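Side-chain contacts in telomerase reverse transcriptase (Takifugu rubripes, PDB 4LMO), which extends chromosome ends by reverse transcription of a template in the telomerase RNA, the present chain being its RNA-binding domain: residues P66-N71 / T198-Q203; I44-F49 / L205-D210; S110-Q115 / Q238-K243. One frame throughout, in Å; residues are numbered along the deposited sequence.

Contact 1 of 3, residues P66-N71 / T198-Q203; sequences PRRFFN and TQILGQ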
loop_
_atom_site.group_PDB
_atom_site.type_symbol
_atom_site.label_atom_id
_atom_site.label_comp_id
_atom_site.label_asym_id
_atom_site.label_seq_id
_atom_site.Cartn_x
_atom_site.Cartn_y
_atom_site.Cartn_z
ATOM N N PRO A 66 -13.593 6.868 -20.112
ATOM C CA PRO A 66 -13.609 8.221 -20.678
ATOM C C PRO A 66 -12.207 8.645 -21.124
ATOM O O PRO A 66 -11.215 8.101 -20.631
ATOM C CB PRO A 66 -14.068 9.088 -19.502
ATOM C CG PRO A 66 -14.864 8.166 -18.647
ATOM C CD PRO A 66 -14.187 6.831 -18.763
ATOM N N ARG A 67 -12.132 9.604 -22.044
ATOM C CA ARG A 67 -10.853 10.018 -22.625
ATOM C C ARG A 67 -9.836 10.447 -21.564
ATOM O O ARG A 67 -8.656 10.104 -21.660
ATOM C CB ARG A 67 -11.051 11.126 -23.667
ATOM C CG ARG A 67 -9.910 11.226 -24.667
ATOM C CD ARG A 67 -10.023 12.461 -25.548
ATOM N NE ARG A 67 -8.757 12.748 -26.225
ATOM C CZ ARG A 67 -7.836 13.603 -25.781
ATOM N NH1 ARG A 67 -8.027 14.280 -24.653
ATOM N NH2 ARG A 67 -6.719 13.785 -26.471
ATOM N N ARG A 68 -10.311 11.180 -20.556
ATOM C CA ARG A 68 -9.482 11.650 -19.442
ATOM C C ARG A 68 -8.775 10.493 -18.736
ATOM O O ARG A 68 -7.566 10.548 -18.493
ATOM C CB ARG A 68 -10.336 12.434 -18.438
ATOM C CG ARG A 68 -9.546 13.366 -17.529
ATOM C CD ARG A 68 -10.367 13.845 -16.341
ATOM N NE ARG A 68 -11.431 14.782 -16.708
ATOM C CZ ARG A 68 -11.327 16.109 -16.652
ATOM N NH1 ARG A 68 -10.200 16.689 -16.246
ATOM N NH2 ARG A 68 -12.359 16.866 -17.007
ATOM N N PHE A 69 -9.535 9.446 -18.425
ATOM C CA PHE A 69 -9.011 8.287 -17.709
ATOM C C PHE A 69 -8.313 7.293 -18.635
ATOM O O PHE A 69 -7.427 6.554 -18.198
ATOM C CB PHE A 69 -10.119 7.612 -16.893
ATOM C CG PHE A 69 -10.637 8.462 -15.761
ATOM C CD1 PHE A 69 -11.671 9.373 -15.970
ATOM C CD2 PHE A 69 -10.081 8.365 -14.489
ATOM C CE1 PHE A 69 -12.144 10.162 -14.931
ATOM C CE2 PHE A 69 -10.549 9.150 -13.446
ATOM C CZ PHE A 69 -11.583 10.050 -13.668
ATOM N N PHE A 70 -8.705 7.285 -19.909
ATOM C CA PHE A 70 -8.039 6.458 -20.915
ATOM C C PHE A 70 -6.583 6.876 -21.113
ATOM O O PHE A 70 -5.712 6.032 -21.311
ATOM C CB PHE A 70 -8.783 6.492 -22.258
ATOM C CG PHE A 70 -8.121 5.674 -23.335
ATOM C CD1 PHE A 70 -7.433 6.292 -24.377
ATOM C CD2 PHE A 70 -8.164 4.281 -23.294
ATOM C CE1 PHE A 70 -6.814 5.538 -25.364
ATOM C CE2 PHE A 70 -7.546 3.522 -24.276
ATOM C CZ PHE A 70 -6.871 4.152 -25.313
ATOM N N ASN A 71 -6.326 8.179 -21.056
ATOM C CA ASN A 71 -4.972 8.701 -21.216
ATOM C C ASN A 71 -4.042 8.386 -20.043
ATOM O O ASN A 71 -2.823 8.511 -20.166
ATOM C CB ASN A 71 -5.008 10.204 -21.495
ATOM C CG ASN A 71 -5.585 10.531 -22.862
ATOM O OD1 ASN A 71 -6.325 11.499 -23.016
ATOM N ND2 ASN A 71 -5.248 9.720 -23.865
ATOM N N THR A 198 -9.579 18.132 -8.487
ATOM C CA THR A 198 -9.361 17.898 -7.056
ATOM C C THR A 198 -9.981 16.564 -6.609
ATOM O O THR A 198 -9.380 15.821 -5.826
ATOM C CB THR A 198 -9.937 19.058 -6.205
ATOM O OG1 THR A 198 -9.504 20.314 -6.741
ATOM C CG2 THR A 198 -9.482 18.959 -4.757
ATOM N N GLN A 199 -11.178 16.277 -7.119
ATOM C CA GLN A 199 -11.902 15.036 -6.840
ATOM C C GLN A 199 -11.105 13.795 -7.265
ATOM O O GLN A 199 -10.973 12.842 -6.490
ATOM C CB GLN A 199 -13.268 15.072 -7.536
ATOM C CG GLN A 199 -14.156 13.855 -7.311
ATOM C CD GLN A 199 -15.479 13.963 -8.049
ATOM O OE1 GLN A 199 -16.266 14.882 -7.806
ATOM N NE2 GLN A 199 -15.734 13.023 -8.954
ATOM N N ILE A 200 -10.574 13.818 -8.489
ATOM C CA ILE A 200 -9.790 12.696 -9.015
ATOM C C ILE A 200 -8.504 12.505 -8.209
ATOM O O ILE A 200 -8.190 11.386 -7.796
ATOM C CB ILE A 200 -9.458 12.861 -10.519
ATOM C CG1 ILE A 200 -10.736 12.959 -11.354
ATOM C CG2 ILE A 200 -8.624 11.690 -11.018
ATOM C CD1 ILE A 200 -10.526 13.546 -12.733
ATOM N N LEU A 201 -7.776 13.597 -7.978
ATOM C CA LEU A 201 -6.531 13.548 -7.217
ATOM C C LEU A 201 -6.761 13.092 -5.777
ATOM O O LEU A 201 -5.922 12.394 -5.201
ATOM C CB LEU A 201 -5.818 14.906 -7.238
ATOM C CG LEU A 201 -4.441 14.986 -6.561
ATOM C CD1 LEU A 201 -3.385 14.195 -7.322
ATOM C CD2 LEU A 201 -4.009 16.432 -6.403
ATOM N N GLY A 202 -7.894 13.493 -5.204
ATOM C CA GLY A 202 -8.308 13.013 -3.892
ATOM C C GLY A 202 -8.377 11.499 -3.873
ATOM O O GLY A 202 -7.749 10.857 -3.030
ATOM N N GLN A 203 -9.126 10.929 -4.817
ATOM C CA GLN A 203 -9.253 9.476 -4.949
ATOM C C GLN A 203 -7.899 8.772 -5.004
ATOM O O GLN A 203 -7.701 7.750 -4.350
ATOM C CB GLN A 203 -10.040 9.114 -6.205
ATOM C CG GLN A 203 -11.547 9.246 -6.095
ATOM C CD GLN A 203 -12.228 8.996 -7.429
ATOM O OE1 GLN A 203 -12.015 9.731 -8.396
ATOM N NE2 GLN A 203 -13.043 7.951 -7.490
#

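Contact 2 of 3, residues I44-F49 / L205-D210; sequences IRIVFF and LAWLLD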
loop_
_atom_site.group_PDB
_atom_site.type_symbol
_atom_site.label_atom_id
_atom_site.label_comp_id
_atom_site.label_asym_id
_atom_site.label_seq_id
_atom_site.Cartn_x
_atom_site.Cartn_y
_atom_site.Cartn_z
ATOM N N ILE A 44 -6.922 1.548 -12.828
ATOM C CA ILE A 44 -7.735 2.764 -12.938
ATOM C C ILE A 44 -9.163 2.521 -12.429
ATOM O O ILE A 44 -9.744 3.371 -11.751
ATOM C CB ILE A 44 -7.727 3.318 -14.381
ATOM C CG1 ILE A 44 -6.327 3.843 -14.720
ATOM C CG2 ILE A 44 -8.780 4.409 -14.563
ATOM C CD1 ILE A 44 -6.124 4.210 -16.173
ATOM N N ARG A 45 -9.700 1.343 -12.739
ATOM C CA ARG A 45 -11.009 0.907 -12.254
ATOM C C ARG A 45 -11.060 0.793 -10.730
ATOM O O ARG A 45 -12.003 1.273 -10.099
ATOM C CB ARG A 45 -11.381 -0.437 -12.886
ATOM C CG ARG A 45 -11.778 -0.342 -14.345
ATOM C CD ARG A 45 -13.248 0.012 -14.445
ATOM N NE ARG A 45 -13.551 0.778 -15.641
ATOM C CZ ARG A 45 -14.729 1.333 -15.897
ATOM N NH1 ARG A 45 -15.735 1.214 -15.039
ATOM N NH2 ARG A 45 -14.895 2.013 -17.019
ATOM N N ILE A 46 -10.040 0.157 -10.157
ATOM C CA ILE A 46 -9.923 -0.024 -8.711
ATOM C C ILE A 46 -9.779 1.315 -7.985
ATOM O O ILE A 46 -10.366 1.514 -6.923
ATOM C CB ILE A 46 -8.734 -0.952 -8.355
ATOM C CG1 ILE A 46 -8.923 -2.334 -8.995
ATOM C CG2 ILE A 46 -8.566 -1.078 -6.843
ATOM C CD1 ILE A 46 -7.672 -3.189 -9.036
ATOM N N VAL A 47 -9.011 2.228 -8.572
ATOM C CA VAL A 47 -8.716 3.513 -7.937
ATOM C C VAL A 47 -9.854 4.528 -8.085
ATOM O O VAL A 47 -10.188 5.224 -7.123
ATOM C CB VAL A 47 -7.379 4.109 -8.445
ATOM C CG1 VAL A 47 -7.082 5.450 -7.781
ATOM C CG2 VAL A 47 -6.234 3.137 -8.196
ATOM N N PHE A 48 -10.461 4.598 -9.269
ATOM C CA PHE A 48 -11.387 5.694 -9.582
ATOM C C PHE A 48 -12.849 5.322 -9.807
ATOM O O PHE A 48 -13.719 6.190 -9.708
ATOM C CB PHE A 48 -10.888 6.493 -10.791
ATOM C CG PHE A 48 -9.517 7.073 -10.614
ATOM C CD1 PHE A 48 -9.295 8.120 -9.720
ATOM C CD2 PHE A 48 -8.446 6.583 -11.350
ATOM C CE1 PHE A 48 -8.026 8.655 -9.556
ATOM C CE2 PHE A 48 -7.175 7.119 -11.191
ATOM C CZ PHE A 48 -6.967 8.156 -10.294
ATOM N N PHE A 49 -13.121 4.054 -10.113
ATOM C CA PHE A 49 -14.467 3.642 -10.525
ATOM C C PHE A 49 -15.126 2.651 -9.559
ATOM O O PHE A 49 -15.724 3.069 -8.561
ATOM C CB PHE A 49 -14.458 3.133 -11.975
ATOM C CG PHE A 49 -14.077 4.189 -12.986
ATOM C CD1 PHE A 49 -15.053 4.975 -13.596
ATOM C CD2 PHE A 49 -12.742 4.405 -13.322
ATOM C CE1 PHE A 49 -14.706 5.950 -14.521
ATOM C CE2 PHE A 49 -12.389 5.381 -14.246
ATOM C CZ PHE A 49 -13.373 6.155 -14.847
ATOM N N LEU A 205 -4.662 10.030 -4.200
ATOM C CA LEU A 205 -3.892 10.250 -2.976
ATOM C C LEU A 205 -4.451 9.448 -1.797
ATOM O O LEU A 205 -3.687 8.885 -1.009
ATOM C CB LEU A 205 -3.813 11.747 -2.645
ATOM C CG LEU A 205 -2.545 12.529 -3.035
ATOM C CD1 LEU A 205 -1.995 12.161 -4.404
ATOM C CD2 LEU A 205 -2.772 14.032 -2.944
ATOM N N ALA A 206 -5.777 9.381 -1.695
ATOM C CA ALA A 206 -6.434 8.612 -0.638
ATOM C C ALA A 206 -6.241 7.113 -0.830
ATOM O O ALA A 206 -6.039 6.387 0.148
ATOM C CB ALA A 206 -7.912 8.959 -0.546
ATOM N N TRP A 207 -6.302 6.655 -2.083
ATOM C CA TRP A 207 -6.002 5.256 -2.415
ATOM C C TRP A 207 -4.584 4.928 -2.066
ATOM O O TRP A 207 -4.296 3.845 -1.557
ATOM C CB TRP A 207 -6.230 4.966 -3.896
ATOM C CG TRP A 207 -5.778 3.578 -4.298
ATOM C CD1 TRP A 207 -6.474 2.381 -4.144
ATOM C CD2 TRP A 207 -4.495 3.193 -4.921
ATOM N NE1 TRP A 207 -5.739 1.322 -4.615
ATOM C CE2 TRP A 207 -4.543 1.738 -5.093
ATOM C CE3 TRP A 207 -3.358 3.884 -5.335
ATOM C CZ2 TRP A 207 -3.493 1.027 -5.665
ATOM C CZ3 TRP A 207 -2.305 3.156 -5.908
ATOM C CH2 TRP A 207 -2.373 1.762 -6.067
ATOM N N LEU A 208 -3.689 5.871 -2.346
ATOM C CA LEU A 208 -2.255 5.683 -2.165
ATOM C C LEU A 208 -1.900 5.431 -0.699
ATOM O O LEU A 208 -0.983 4.665 -0.398
ATOM C CB LEU A 208 -1.505 6.902 -2.711
ATOM C CG LEU A 208 -0.102 6.750 -3.302
ATOM C CD1 LEU A 208 -0.043 5.658 -4.358
ATOM C CD2 LEU A 208 0.353 8.078 -3.889
ATOM N N LEU A 209 -2.638 6.063 0.210
ATOM C CA LEU A 209 -2.429 5.844 1.634
ATOM C C LEU A 209 -3.150 4.586 2.122
ATOM O O LEU A 209 -2.535 3.712 2.740
ATOM C CB LEU A 209 -2.857 7.074 2.453
ATOM C CG LEU A 209 -2.466 7.104 3.939
ATOM C CD1 LEU A 209 -0.968 6.922 4.134
ATOM C CD2 LEU A 209 -2.925 8.391 4.605
ATOM N N ASP A 210 -4.445 4.499 1.831
ATOM C CA ASP A 210 -5.291 3.407 2.315
ATOM C C ASP A 210 -5.017 2.081 1.604
ATOM O O ASP A 210 -4.907 1.036 2.244
ATOM C CB ASP A 210 -6.770 3.780 2.184
ATOM C CG ASP A 210 -7.693 2.666 2.630
ATOM O OD1 ASP A 210 -7.836 2.463 3.855
ATOM O OD2 ASP A 210 -8.280 1.996 1.757
#

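Contact 3 of 3, residues S110-Q115 / Q238-K243; sequences SSFLPQ and QEVWAK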
loop_
_atom_site.group_PDB
_atom_site.type_symbol
_atom_site.label_atom_id
_atom_site.label_comp_id
_atom_site.label_asym_id
_atom_site.label_seq_id
_atom_site.Cartn_x
_atom_site.Cartn_y
_atom_site.Cartn_z
ATOM N N SER A 110 12.296 -15.150 23.984
ATOM C CA SER A 110 12.766 -13.831 24.414
ATOM C C SER A 110 13.832 -13.233 23.487
ATOM O O SER A 110 14.072 -12.025 23.513
ATOM C CB SER A 110 13.280 -13.889 25.857
ATOM O OG SER A 110 14.225 -14.932 26.025
ATOM N N SER A 111 14.459 -14.084 22.678
ATOM C CA SER A 111 15.439 -13.652 21.682
ATOM C C SER A 111 14.808 -12.774 20.595
ATOM O O SER A 111 15.448 -11.852 20.085
ATOM C CB SER A 111 16.124 -14.872 21.055
ATOM O OG SER A 111 16.959 -14.509 19.967
ATOM N N PHE A 112 13.552 -13.060 20.258
ATOM C CA PHE A 112 12.874 -12.397 19.141
ATOM C C PHE A 112 11.942 -11.260 19.557
ATOM O O PHE A 112 11.566 -10.436 18.725
ATOM C CB PHE A 112 12.126 -13.423 18.286
ATOM C CG PHE A 112 13.006 -14.507 17.732
ATOM C CD1 PHE A 112 13.752 -14.296 16.577
ATOM C CD2 PHE A 112 13.092 -15.741 18.367
ATOM C CE1 PHE A 112 14.570 -15.294 16.067
ATOM C CE2 PHE A 112 13.906 -16.743 17.863
ATOM C CZ PHE A 112 14.647 -16.520 16.712
ATOM N N LEU A 113 11.576 -11.214 20.836
ATOM C CA LEU A 113 10.697 -10.157 21.352
ATOM C C LEU A 113 11.208 -8.725 21.106
ATOM O O LEU A 113 10.417 -7.850 20.751
ATOM C CB LEU A 113 10.364 -10.377 22.837
ATOM C CG LEU A 113 9.507 -11.592 23.222
ATOM C CD1 LEU A 113 9.497 -11.777 24.731
ATOM C CD2 LEU A 113 8.082 -11.482 22.698
ATOM N N PRO A 114 12.527 -8.476 21.281
ATOM C CA PRO A 114 13.032 -7.128 20.989
ATOM C C PRO A 114 13.139 -6.807 19.495
ATOM O O PRO A 114 13.350 -5.647 19.135
ATOM C CB PRO A 114 14.439 -7.132 21.607
ATOM C CG PRO A 114 14.491 -8.328 22.496
ATOM C CD PRO A 114 13.588 -9.328 21.849
ATOM N N GLN A 115 13.001 -7.818 18.638
ATOM C CA GLN A 115 13.188 -7.633 17.199
ATOM C C GLN A 115 11.929 -7.122 16.496
ATOM O O GLN A 115 11.320 -7.827 15.685
ATOM C CB GLN A 115 13.699 -8.919 16.539
ATOM C CG GLN A 115 14.385 -8.681 15.202
ATOM C CD GLN A 115 14.606 -9.954 14.412
ATOM O OE1 GLN A 115 15.065 -10.967 14.945
ATOM N NE2 GLN A 115 14.289 -9.904 13.127
ATOM N N GLN A 238 6.439 -9.729 9.592
ATOM C CA GLN A 238 5.546 -10.885 9.715
ATOM C C GLN A 238 6.302 -12.211 9.885
ATOM O O GLN A 238 5.781 -13.147 10.491
ATOM C CB GLN A 238 4.526 -10.946 8.562
ATOM C CG GLN A 238 4.710 -12.083 7.565
ATOM C CD GLN A 238 5.492 -11.679 6.336
ATOM O OE1 GLN A 238 5.497 -10.510 5.945
ATOM N NE2 GLN A 238 6.149 -12.648 5.709
ATOM N N GLU A 239 7.528 -12.269 9.366
ATOM C CA GLU A 239 8.400 -13.436 9.524
ATOM C C GLU A 239 8.780 -13.651 10.988
ATOM O O GLU A 239 8.768 -14.784 11.475
ATOM C CB GLU A 239 9.673 -13.300 8.679
ATOM C CG GLU A 239 9.449 -13.244 7.174
ATOM C CD GLU A 239 9.288 -11.830 6.643
ATOM O OE1 GLU A 239 8.891 -10.927 7.417
ATOM O OE2 GLU A 239 9.559 -11.621 5.441
ATOM N N VAL A 240 9.114 -12.561 11.678
ATOM C CA VAL A 240 9.459 -12.617 13.100
ATOM C C VAL A 240 8.212 -12.934 13.926
ATOM O O VAL A 240 8.290 -13.644 14.933
ATOM C CB VAL A 240 10.102 -11.307 13.610
ATOM C CG1 VAL A 240 10.842 -11.554 14.917
ATOM C CG2 VAL A 240 11.057 -10.729 12.580
ATOM N N TRP A 241 7.067 -12.413 13.489
ATOM C CA TRP A 241 5.796 -12.693 14.153
ATOM C C TRP A 241 5.402 -14.139 14.009
ATOM O O TRP A 241 4.946 -14.758 14.969
ATOM C CB TRP A 241 4.687 -11.778 13.649
ATOM C CG TRP A 241 3.417 -11.944 14.447
ATOM C CD1 TRP A 241 2.247 -12.593 14.061
ATOM C CD2 TRP A 241 3.166 -11.487 15.819
ATOM N NE1 TRP A 241 1.313 -12.553 15.065
ATOM C CE2 TRP A 241 1.801 -11.910 16.149
ATOM C CE3 TRP A 241 3.906 -10.791 16.772
ATOM C CZ2 TRP A 241 1.223 -11.634 17.380
ATOM C CZ3 TRP A 241 3.312 -10.522 18.011
ATOM C CH2 TRP A 241 2.001 -10.931 18.304
ATOM N N ALA A 242 5.586 -14.689 12.810
ATOM C CA ALA A 242 5.343 -16.109 12.558
ATOM C C ALA A 242 6.239 -17.010 13.419
ATOM O O ALA A 242 5.814 -18.082 13.846
ATOM C CB ALA A 242 5.518 -16.427 11.081
ATOM N N LYS A 243 7.470 -16.561 13.671
ATOM C CA LYS A 243 8.401 -17.261 14.563
ATOM C C LYS A 243 7.946 -17.196 16.027
ATOM O O LYS A 243 8.017 -18.195 16.745
ATOM C CB LYS A 243 9.818 -16.690 14.421
ATOM C CG LYS A 243 10.911 -17.493 15.121
ATOM C CD LYS A 243 11.759 -18.314 14.155
ATOM C CE LYS A 243 11.127 -19.655 13.803
ATOM N NZ LYS A 243 12.092 -20.555 13.108
#

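Contact 1 of 3, residues P66-N71 / T198-Q203
Ile200 holds CG1 beside its backbone N (chi1 -60°), and its chain then runs on extended through chi2, which carries CD1 out toward helix 67-70. Phe69 CG lies beside its own backbone N, anti to the carbonyl carbon (chi1 -66°), which brings the end of the ring to the isoleucine. The two side chains come from opposite directions. Ile200 CD1 lies 3.8 Å from Phe69 CZ, and Ile200 CG1 is equally close to that atom. The second branch of the isoleucine also takes part, with Ile200 CG2 4.0 Å from Phe69 CE2. The ring atoms CE2 and CZ therefore do the touching. Arg68 reaches the same methyl from the neighbouring position. Its CD sits 3.6 Å from Ile200 CD1, and the two chains run obliquely to each other. The arginine chain bends beyond this point, and the guanidinium finds its polar partners elsewhere. NH1 is hydrogen-bonded to Leu181 O and forms a salt bridge with Glu193. The aliphatic part of Arg68 thus packs while its charge is held by other residues. An alanine in place of Ile200 would remove CD1, CG1 and CG2, and would probably leave a gap beside Phe69 CZ and Arg68 CD. Phe69 also meets the rings of Phe48 and Phe49, so its ring belongs to an aromatic cluster between helices. The backbones stay well apart, and side chains alone bridge them. This is apolar helix-to-helix packing in the telomerase RNA-binding domain. It sets the short helix 67-70, part of a region that by similarity contacts the RNA template, against the long helix 191-220.

Contact 2 of 3, residues I44-F49 / L205-D210
Val47 and Trp207 are the residues where the two backbones come nearest, with their CA atoms 6.4 Å apart. Val47 lies near the C-terminal end of helix 40-48. Trp207 lies well inside helix 191-220, just before a wider pi-type turn at 208-210. The indole CG is anti to the backbone N (chi1 173°), and the ring reaches across to helix 40-48. The side chains of Val47 and Trp207 cross at about a right angle. Val47 CG2 sits over the indole face, 3.7 Å from the centroid of the five-membered ring and only 12° off the ring normal. This is a CH-pi contact. The other methyl works at the root of the same side chain, with Val47 CG1 4.0 Å from Trp207 CB. Val47 CG1 also lies over a face of the Phe48 ring, within its own segment. Ile46 adds a looser touch, its CG2 4.3 Å from Trp207 NE1. Leu24, from a loop, also touches the Trp207 side chain. All three touching residues are buried. The contact therefore rests on dispersion and on the weak attraction of one methyl, Val47 CG2, for the indole face, with no polar pair between the segments to fix its direction.

Contact 3 of 3, residues S110-Q115 / Q238-K243
Val240 and the root of Lys243 pack on Phe112; the lysine's far end and Gln115 make the partly exposed side. In the tight part, Phe112 CB is 4.1 Å from Val240 CG1, and the CA atoms of the two residues are 6.9 Å apart. Both residues are buried. Lys243 lays its CG over one face of the Phe112 ring, 4.1 Å from the centroid and 9° off the normal, in a CH-pi contact. Val240 puts CG1 anti to its backbone N (chi1 -162°), and from there this methyl faces backbone oxygens as well as the phenylalanine. Val240 CG1 lies 3.8 Å from Gln115 O and 4.0 Å from Phe112 O. These are packing contacts of a methyl with carbonyl groups. Leu98 covers Val240 further, and Leu244 and Leu247, later in the same helix, pack on Phe112.

The segment 110-115 folds over the start of helix 238-251 by a type I beta turn from Phe112 to Gln115. The turn is closed by Gln115 N bonding to Phe112 O at 3.0 Å. That helix follows directly on the antiparallel hairpin of strands 221-224 and 234-237, within the RNA-binding domain. Tyr236 of the hairpin binds Leu113 O through its hydroxyl, so the turn is tied to strand and helix alike.

The solvent side is made by two partly exposed residues. The extended side chain of Gln115 crosses Val240 at a slant, and its end meets the second methyl, Val240 CG2. The lysine chain bends at chi2 and chi3 beyond CG, so NZ is carried well past the ring. On the ring face opposite Lys243 CG lies Ser111 OG.

Overall arrangement
From the N terminus, helix 40-48 comes first and helix 67-70 follows it. Both pack against the long helix 191-220, in contact 2 and contact 1. Contact 2 closes the wider loop and contact 1 lies within it. Their centres are 10 Å apart, and they touch through Gln203 NE2 and Phe48 O, a probable hydrogen bond 2.9 Å long. Residues 110-115 come next, inside both loops, but their partner in helix 238-251 lies beyond helix 191-220. Contact 3 therefore crosses the other two. It sits on the opposite side of the chain's centre, its centre about 33 Å from that of contact 2, and ties a middle segment to the C-terminal helix.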